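Side-chain contacts in spartin (Homo sapiens, PDB 4U7I), which acts as a lipophagy receptor and lipid transfer protein in lipid droplet turnover, and binds the ESCRT-III protein IST1 through the MIT domain described here: residues E12-A17 with Q73-T78; L25-L30 with K37-Q42. All blocks are in the same frame, centred on the assembly; numbering follows the deposited sequence.

Interaction 1. Residues E12-A17 with Q73-T78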
ATOM      1  N   GLU A  12       3.166  -4.702 -10.453  1.00 35.25           N
ATOM      2  CA  GLU A  12       3.388  -3.280 -10.733  1.00 31.66           C
ATOM      3  C   GLU A  12       2.716  -2.428  -9.671  1.00 31.35           C
ATOM      4  O   GLU A  12       3.281  -1.438  -9.215  1.00 33.86           O
ATOM      5  CB  GLU A  12       2.862  -2.876 -12.119  1.00 41.80           C
ATOM      6  CG  GLU A  12       3.479  -3.594 -13.321  1.00 66.13           C
ATOM      7  CD  GLU A  12       4.946  -3.939 -13.150  1.00 75.20           C
ATOM      8  OE1 GLU A  12       5.768  -3.011 -12.999  1.00 75.42           O
ATOM      9  OE2 GLU A  12       5.279  -5.146 -13.179  1.00 78.92           O
ATOM     10  N   ALA A  13       1.506  -2.818  -9.282  1.00 31.59           N
ATOM     11  CA  ALA A  13       0.750  -2.081  -8.279  1.00 28.33           C
ATOM     12  C   ALA A  13       1.454  -2.114  -6.934  1.00 30.17           C
ATOM     13  O   ALA A  13       1.494  -1.122  -6.217  1.00 25.59           O
ATOM     14  CB  ALA A  13      -0.665  -2.650  -8.146  1.00 28.22           C
ATOM     15  N   TYR A  14       1.997  -3.279  -6.600  1.00 25.38           N
ATOM     16  CA  TYR A  14       2.742  -3.492  -5.361  1.00 26.96           C
ATOM     17  C   TYR A  14       3.943  -2.554  -5.264  1.00 26.17           C
ATOM     18  O   TYR A  14       4.143  -1.869  -4.251  1.00 26.17           O
ATOM     19  CB  TYR A  14       3.167  -4.958  -5.324  1.00 25.21           C
ATOM     20  CG  TYR A  14       3.918  -5.457  -4.115  1.00 26.76           C
ATOM     21  CD1 TYR A  14       3.253  -5.835  -2.956  1.00 28.83           C
ATOM     22  CD2 TYR A  14       5.293  -5.657  -4.176  1.00 28.00           C
ATOM     23  CE1 TYR A  14       3.955  -6.349  -1.865  1.00 28.62           C
ATOM     24  CE2 TYR A  14       5.993  -6.163  -3.095  1.00 35.35           C
ATOM     25  CZ  TYR A  14       5.328  -6.508  -1.950  1.00 34.77           C
ATOM     26  OH  TYR A  14       6.056  -7.017  -0.891  1.00 34.73           O
ATOM     27  N   LYS A  15       4.719  -2.496  -6.342  1.00 26.70           N
ATOM     28  CA  LYS A  15       5.917  -1.661  -6.376  1.00 26.52           C
ATOM     29  C   LYS A  15       5.583  -0.173  -6.324  1.00 30.89           C
ATOM     30  O   LYS A  15       6.209   0.601  -5.576  1.00 27.60           O
ATOM     31  CB  LYS A  15       6.733  -1.968  -7.631  1.00 33.40           C
ATOM     32  CG  LYS A  15       7.295  -3.373  -7.675  1.00 29.92           C
ATOM     33  CD  LYS A  15       8.066  -3.618  -8.969  1.00 34.26           C
ATOM     34  CE  LYS A  15       8.729  -4.984  -8.968  1.00 51.00           C
ATOM     35  N   LYS A  16       4.612   0.241  -7.136  1.00 24.05           N
ATOM     36  CA  LYS A  16       4.212   1.650  -7.156  1.00 26.71           C
ATOM     37  C   LYS A  16       3.558   2.055  -5.848  1.00 28.54           C
ATOM     38  O   LYS A  16       3.799   3.161  -5.355  1.00 27.41           O
ATOM     39  CB  LYS A  16       3.258   1.947  -8.317  1.00 34.76           C
ATOM     40  CG  LYS A  16       3.930   2.146  -9.677  1.00 41.29           C
ATOM     41  CD  LYS A  16       2.892   2.352 -10.785  1.00 36.79           C
ATOM     42  CE  LYS A  16       3.372   3.312 -11.875  1.00 46.82           C
ATOM     43  N   ALA A  17       2.714   1.187  -5.283  1.00 24.15           N
ATOM     44  CA  ALA A  17       2.083   1.536  -4.026  1.00 23.22           C
ATOM     45  C   ALA A  17       3.143   1.751  -2.969  1.00 29.09           C
ATOM     46  O   ALA A  17       3.055   2.691  -2.184  1.00 25.95           O
ATOM     47  CB  ALA A  17       1.094   0.459  -3.576  1.00 23.53           C
ATOM     48  N   GLN A  73      -2.072  -9.605  -0.018  1.00 25.08           N
ATOM     49  CA  GLN A  73      -2.219  -9.618   1.438  1.00 24.65           C
ATOM     50  C   GLN A  73      -1.574  -8.375   2.024  1.00 29.15           C
ATOM     51  O   GLN A  73      -2.188  -7.657   2.821  1.00 27.58           O
ATOM     52  CB  GLN A  73      -1.582 -10.859   2.067  1.00 27.87           C
ATOM     53  CG  GLN A  73      -1.694 -10.861   3.584  1.00 29.75           C
ATOM     54  CD  GLN A  73      -1.303 -12.170   4.231  1.00 39.34           C
ATOM     55  OE1 GLN A  73      -1.061 -13.179   3.556  1.00 44.92           O
ATOM     56  NE2 GLN A  73      -1.253 -12.169   5.559  1.00 33.95           N
ATOM     57  N   LYS A  74      -0.336  -8.127   1.613  1.00 26.95           N
ATOM     58  CA  LYS A  74       0.426  -6.989   2.117  1.00 29.03           C
ATOM     59  C   LYS A  74      -0.261  -5.687   1.749  1.00 28.46           C
ATOM     60  O   LYS A  74      -0.334  -4.751   2.551  1.00 29.26           O
ATOM     61  CB  LYS A  74       1.849  -6.990   1.554  1.00 29.69           C
ATOM     62  CG  LYS A  74       2.723  -8.143   2.019  1.00 36.40           C
ATOM     63  CD  LYS A  74       2.937  -8.104   3.517  1.00 46.34           C
ATOM     64  CE  LYS A  74       3.982  -9.122   3.937  1.00 53.67           C
ATOM     65  NZ  LYS A  74       4.034  -9.273   5.414  1.00 59.85           N
ATOM     66  N   MET A  75      -0.762  -5.624   0.522  1.00 24.77           N
ATOM     67  CA  MET A  75      -1.402  -4.414   0.043  1.00 22.38           C
ATOM     68  C   MET A  75      -2.694  -4.123   0.796  1.00 26.71           C
ATOM     69  O   MET A  75      -2.994  -2.962   1.078  1.00 28.32           O
ATOM     70  CB  MET A  75      -1.646  -4.512  -1.466  1.00 24.52           C
ATOM     71  CG  MET A  75      -0.355  -4.362  -2.259  1.00 24.83           C
ATOM     72  SD  MET A  75      -0.607  -4.066  -4.017  1.00 30.35           S
ATOM     73  CE  MET A  75      -0.914  -5.730  -4.572  1.00 26.88           C
ATOM     74  N   LYS A  76      -3.460  -5.157   1.151  1.00 24.77           N
ATOM     75  CA  LYS A  76      -4.702  -4.915   1.881  1.00 24.38           C
ATOM     76  C   LYS A  76      -4.418  -4.352   3.267  1.00 27.44           C
ATOM     77  O   LYS A  76      -5.127  -3.471   3.741  1.00 30.13           O
ATOM     78  CB  LYS A  76      -5.538  -6.195   1.996  1.00 28.67           C
ATOM     79  CG  LYS A  76      -6.231  -6.553   0.716  1.00 33.73           C
ATOM     80  CD  LYS A  76      -7.094  -7.779   0.879  1.00 42.27           C
ATOM     81  CE  LYS A  76      -6.248  -9.020   1.027  1.00 36.88           C
ATOM     82  NZ  LYS A  76      -7.125 -10.218   1.174  1.00 33.21           N
ATOM     83  N   GLU A  77      -3.367  -4.852   3.901  1.00 27.50           N
ATOM     84  CA  GLU A  77      -3.001  -4.389   5.233  1.00 27.17           C
ATOM     85  C   GLU A  77      -2.573  -2.926   5.180  1.00 28.90           C
ATOM     86  O   GLU A  77      -2.965  -2.105   6.008  1.00 30.75           O
ATOM     87  CB  GLU A  77      -1.883  -5.253   5.799  1.00 35.38           C
ATOM     88  CG  GLU A  77      -1.367  -4.811   7.145  1.00 44.70           C
ATOM     89  CD  GLU A  77      -0.523  -5.882   7.803  1.00 64.00           C
ATOM     90  OE1 GLU A  77      -0.601  -7.048   7.357  1.00 73.06           O
ATOM     91  OE2 GLU A  77       0.218  -5.560   8.756  1.00 67.91           O
ATOM     92  N   THR A  78      -1.756  -2.601   4.189  1.00 33.39           N
ATOM     93  CA  THR A  78      -1.266  -1.246   4.053  1.00 26.01           C
ATOM     94  C   THR A  78      -2.380  -0.303   3.646  1.00 27.89           C
ATOM     95  O   THR A  78      -2.437   0.836   4.119  1.00 31.74           O
ATOM     96  CB  THR A  78      -0.114  -1.206   3.046  1.00 24.40           C
ATOM     97  OG1 THR A  78       1.028  -1.792   3.670  1.00 30.10           O
ATOM     98  CG2 THR A  78       0.216   0.218   2.632  1.00 27.49           C
TER
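Met-75 reaches from helix 63-90 across to Ala-13 and Tyr-14 of helix 5-29, joining the first and third helices of the three-helix bundle that makes up an MIT domain. Segments 12-17 and 73-78 run in the same general direction, their axes 38° apart and 10.7 Å at the closest, so long side chains must fill the interval. The tight part is the inner one. Here the methionine sulfur settles against the backbone, with SD of Met-75 3.7 Å from CA of Tyr-14; the small methyl of Ala-13 leaves room for it, and Leu-47 of helix 33-51 also packs on Met-75. An unbranched, flexible thioether suits such a place, since it can follow a helix surface without a polar demand.

Outward the contact loosens. Tyr-14 has its CG anti to the backbone N (chi1 -178°), which lays the ring alongside Lys-74, both side chains pointing the same way towards the bound IST1 peptide. An aromatic side chain of that peptide stacks with the Tyr-14 ring, while the Lys-74 amine leads away from helix 5-29 to a salt bridge with an acidic side chain of the peptide. What the helices share here is one ring edge: CD1 of Tyr-14 lies 4.0 Å from CG of Met-75, and CE1 of Tyr-14 lies 4.1 Å from CB of Lys-74.

Interaction 2. Residues L25-L30 with K37-Q42; sequences LNTDEL and KNYYKQ
Asp-28 meets Tyr-40 across the helical hairpin of the MIT bundle, where residues 25-29, ending helix 5-29, run nearly antiparallel to residues 37-42 of helix 33-51, at 156° and 9.2 Å between axes. Followed outward, the aspartate has the tyrosine hydroxyl beside it at nearly every step. Its CB lies 3.2 Å from OH of Tyr-40. Rotation about the CA-CB bond (chi1 -157°) puts CG roughly opposite the backbone N, which brings the carboxylate up to the hydroxyl, CG of Asp-28 lying 3.4 Å from OH of Tyr-40. At the tip, OD2 of Asp-28 accepts the hydrogen bond from OH of Tyr-40 at 2.7 Å through its anti lone pair, the one turned away from OD1. The oxygen sits in the plane of the ring at its edge, although the carboxylate itself is turned 61° from that plane. A long, rigid phenol suits this role, because it can carry a donor from one helix to the other.

Leu-25, one turn earlier, packs against the same hydroxyl, with its CD2 3.6 Å from OH of Tyr-40, and supplies an apolar wall.

Both branches of Thr-27 meet the ring edge of Tyr-39: CG2 of Thr-27 touches CE2 of Tyr-39 at 3.7 Å, and OG1 lies in the ring plane near CD2. The threonine hydroxyl also bonds to the carbonyls of Lys-23 and Gly-24 in its own helix, and the Tyr-39 hydroxyl bonds to Glu-35.

OD2 of Asp-28 also forms a salt bridge with NE of Arg-85 from helix 63-90. A buried carboxylate oxygen is thus shared by a phenol and a guanidinium, which probably helps to keep the aspartate ionised and ties all three helices together through a single atom.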
ATOM      1  N   LEU A  25       4.934   8.454   3.916  1.00 20.22           N
ATOM      2  CA  LEU A  25       5.446   8.313   5.294  1.00 21.69           C
ATOM      3  C   LEU A  25       6.663   9.204   5.542  1.00 26.52           C
ATOM      4  O   LEU A  25       6.780   9.815   6.602  1.00 24.67           O
ATOM      5  CB  LEU A  25       5.809   6.864   5.598  1.00 24.21           C
ATOM      6  CG  LEU A  25       4.614   5.956   5.845  1.00 22.87           C
ATOM      7  CD1 LEU A  25       5.053   4.519   5.667  1.00 25.01           C
ATOM      8  CD2 LEU A  25       4.079   6.205   7.260  1.00 24.08           C
ATOM      9  N   ASN A  26       7.578   9.286   4.573  1.00 25.19           N
ATOM     10  CA  ASN A  26       8.716  10.193   4.731  1.00 24.45           C
ATOM     11  C   ASN A  26       8.267  11.627   4.981  1.00 25.58           C
ATOM     12  O   ASN A  26       8.796  12.307   5.871  1.00 28.13           O
ATOM     13  CB  ASN A  26       9.636  10.193   3.494  1.00 26.91           C
ATOM     14  CG  ASN A  26      10.535   8.980   3.424  1.00 31.12           C
ATOM     15  OD1 ASN A  26      10.603   8.183   4.360  1.00 28.86           O
ATOM     16  ND2 ASN A  26      11.249   8.839   2.303  1.00 30.72           N
ATOM     17  N   THR A  27       7.317  12.106   4.178  1.00 26.19           N
ATOM     18  CA  THR A  27       6.900  13.503   4.296  1.00 24.17           C
ATOM     19  C   THR A  27       6.060  13.715   5.543  1.00 23.08           C
ATOM     20  O   THR A  27       6.113  14.767   6.179  1.00 28.05           O
ATOM     21  CB  THR A  27       6.124  13.981   3.043  1.00 25.12           C
ATOM     22  OG1 THR A  27       5.068  13.072   2.733  1.00 30.47           O
ATOM     23  CG2 THR A  27       7.081  14.000   1.861  1.00 33.85           C
ATOM     24  N   ASP A  28       5.295  12.700   5.895  1.00 18.41           N
ATOM     25  CA  ASP A  28       4.498  12.738   7.117  1.00 21.17           C
ATOM     26  C   ASP A  28       5.402  12.855   8.350  1.00 25.90           C
ATOM     27  O   ASP A  28       5.153  13.665   9.255  1.00 28.39           O
ATOM     28  CB  ASP A  28       3.631  11.477   7.186  1.00 24.01           C
ATOM     29  CG  ASP A  28       2.404  11.652   8.057  1.00 28.63           C
ATOM     30  OD1 ASP A  28       2.401  12.584   8.881  1.00 33.79           O
ATOM     31  OD2 ASP A  28       1.450  10.846   7.918  1.00 26.19           O
ATOM     32  N   GLU A  29       6.464  12.054   8.389  1.00 22.49           N
ATOM     33  CA  GLU A  29       7.395  12.105   9.507  1.00 25.09           C
ATOM     34  C   GLU A  29       8.075  13.465   9.591  1.00 31.39           C
ATOM     35  O   GLU A  29       8.415  13.923  10.675  1.00 29.64           O
ATOM     36  CB  GLU A  29       8.438  10.980   9.399  1.00 27.27           C
ATOM     37  CG  GLU A  29       7.828   9.609   9.626  1.00 23.61           C
ATOM     38  CD  GLU A  29       8.638   8.472   9.054  1.00 27.66           C
ATOM     39  OE1 GLU A  29       9.633   8.749   8.340  1.00 29.37           O
ATOM     40  OE2 GLU A  29       8.270   7.306   9.316  1.00 27.43           O
ATOM     41  N   LEU A  30       8.255  14.119   8.442  1.00 28.04           N
ATOM     42  CA  LEU A  30       8.921  15.411   8.398  1.00 28.56           C
ATOM     43  C   LEU A  30       7.931  16.555   8.639  1.00 28.07           C
ATOM     44  O   LEU A  30       8.308  17.725   8.658  1.00 31.90           O
ATOM     45  CB  LEU A  30       9.627  15.572   7.048  1.00 30.26           C
ATOM     46  CG  LEU A  30      10.835  16.493   6.946  1.00 43.67           C
ATOM     47  CD1 LEU A  30      11.760  16.281   8.126  1.00 38.44           C
ATOM     48  CD2 LEU A  30      11.558  16.220   5.631  1.00 46.74           C
ATOM     49  N   LYS A  37      -0.509  13.785   2.254  1.00 22.65           N
ATOM     50  CA  LYS A  37      -1.853  13.403   1.825  1.00 23.37           C
ATOM     51  C   LYS A  37      -1.852  13.098   0.339  1.00 25.76           C
ATOM     52  O   LYS A  37      -2.518  12.165  -0.113  1.00 28.61           O
ATOM     53  CB  LYS A  37      -2.868  14.514   2.143  1.00 25.76           C
ATOM     54  CG  LYS A  37      -3.137  14.686   3.632  1.00 30.71           C
ATOM     55  CD  LYS A  37      -4.323  15.603   3.908  1.00 40.76           C
ATOM     56  CE  LYS A  37      -3.955  17.062   3.779  1.00 46.26           C
ATOM     57  NZ  LYS A  37      -4.960  17.954   4.442  1.00 43.81           N
ATOM     58  N   ASN A  38      -1.082  13.883  -0.410  1.00 24.93           N
ATOM     59  CA  ASN A  38      -0.947  13.698  -1.855  1.00 30.65           C
ATOM     60  C   ASN A  38      -0.416  12.312  -2.208  1.00 29.67           C
ATOM     61  O   ASN A  38      -0.993  11.599  -3.027  1.00 26.17           O
ATOM     62  CB  ASN A  38      -0.019  14.751  -2.444  1.00 33.17           C
ATOM     63  CG  ASN A  38       0.185  14.573  -3.935  1.00 47.41           C
ATOM     64  OD1 ASN A  38      -0.726  14.158  -4.650  1.00 54.12           O
ATOM     65  ND2 ASN A  38       1.386  14.879  -4.410  1.00 56.12           N
ATOM     66  N   TYR A  39       0.696  11.938  -1.593  1.00 25.75           N
ATOM     67  CA  TYR A  39       1.302  10.642  -1.877  1.00 23.42           C
ATOM     68  C   TYR A  39       0.428   9.514  -1.392  1.00 22.62           C
ATOM     69  O   TYR A  39       0.300   8.495  -2.067  1.00 26.58           O
ATOM     70  CB  TYR A  39       2.687  10.555  -1.257  1.00 25.83           C
ATOM     71  CG  TYR A  39       3.598  11.651  -1.747  1.00 25.18           C
ATOM     72  CD1 TYR A  39       3.614  12.025  -3.081  1.00 25.83           C
ATOM     73  CD2 TYR A  39       4.423  12.327  -0.870  1.00 20.88           C
ATOM     74  CE1 TYR A  39       4.443  13.044  -3.520  1.00 33.60           C
ATOM     75  CE2 TYR A  39       5.257  13.332  -1.298  1.00 25.42           C
ATOM     76  CZ  TYR A  39       5.263  13.693  -2.617  1.00 33.92           C
ATOM     77  OH  TYR A  39       6.098  14.716  -3.013  1.00 37.26           O
ATOM     78  N   TYR A  40      -0.186   9.688  -0.223  1.00 20.60           N
ATOM     79  CA  TYR A  40      -1.044   8.644   0.306  1.00 22.57           C
ATOM     80  C   TYR A  40      -2.191   8.358  -0.659  1.00 24.17           C
ATOM     81  O   TYR A  40      -2.529   7.194  -0.900  1.00 24.82           O
ATOM     82  CB  TYR A  40      -1.600   9.021   1.687  1.00 22.05           C
ATOM     83  CG  TYR A  40      -0.617   8.971   2.848  1.00 23.10           C
ATOM     84  CD1 TYR A  40       0.463   8.091   2.860  1.00 21.93           C
ATOM     85  CD2 TYR A  40      -0.789   9.807   3.948  1.00 23.80           C
ATOM     86  CE1 TYR A  40       1.342   8.046   3.949  1.00 24.71           C
ATOM     87  CE2 TYR A  40       0.097   9.781   5.021  1.00 28.56           C
ATOM     88  CZ  TYR A  40       1.154   8.909   5.016  1.00 27.47           C
ATOM     89  OH  TYR A  40       2.019   8.892   6.097  1.00 24.60           O
ATOM     90  N   LYS A  41      -2.805   9.410  -1.201  1.00 21.71           N
ATOM     91  CA  LYS A  41      -3.916   9.206  -2.122  1.00 25.59           C
ATOM     92  C   LYS A  41      -3.439   8.491  -3.378  1.00 28.82           C
ATOM     93  O   LYS A  41      -4.152   7.647  -3.921  1.00 28.72           O
ATOM     94  CB  LYS A  41      -4.588  10.533  -2.477  1.00 28.68           C
ATOM     95  CG  LYS A  41      -5.445  11.082  -1.344  1.00 33.92           C
ATOM     96  CD  LYS A  41      -6.179  12.349  -1.735  1.00 41.99           C
ATOM     97  CE  LYS A  41      -5.240  13.515  -1.827  1.00 39.62           C
ATOM     98  N   GLN A  42      -2.236   8.811  -3.843  1.00 26.79           N
ATOM     99  CA  GLN A  42      -1.721   8.110  -5.013  1.00 27.98           C
ATOM    100  C   GLN A  42      -1.472   6.656  -4.659  1.00 24.31           C
ATOM    101  O   GLN A  42      -1.773   5.762  -5.448  1.00 29.08           O
ATOM    102  CB  GLN A  42      -0.446   8.765  -5.547  1.00 26.59           C
ATOM    103  CG  GLN A  42      -0.689  10.162  -6.069  1.00 29.60           C
ATOM    104  CD  GLN A  42       0.541  10.764  -6.687  1.00 38.04           C
ATOM    105  OE1 GLN A  42       1.008  10.306  -7.733  1.00 29.65           O
ATOM    106  NE2 GLN A  42       1.088  11.793  -6.039  1.00 31.32           N
TER

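How the interactions relate
Both contacts draw on helix 5-29, interaction 1 in its first half and interaction 2 at its C-terminal end, and their centres lie 16 Å apart with no direct touch, the nearest atoms being about 6 Å from each other. Residues 25-30 and 37-42 are close in sequence and lie between 12-17 and 73-78 along the chain. Interaction 2 lies within the hairpin of the first two helices, whereas interaction 1 joins the third helix to the first near the centre of the chain. Together they link all three helices of the MIT bundle, along which the IST1 peptide lies within reach of both contacts.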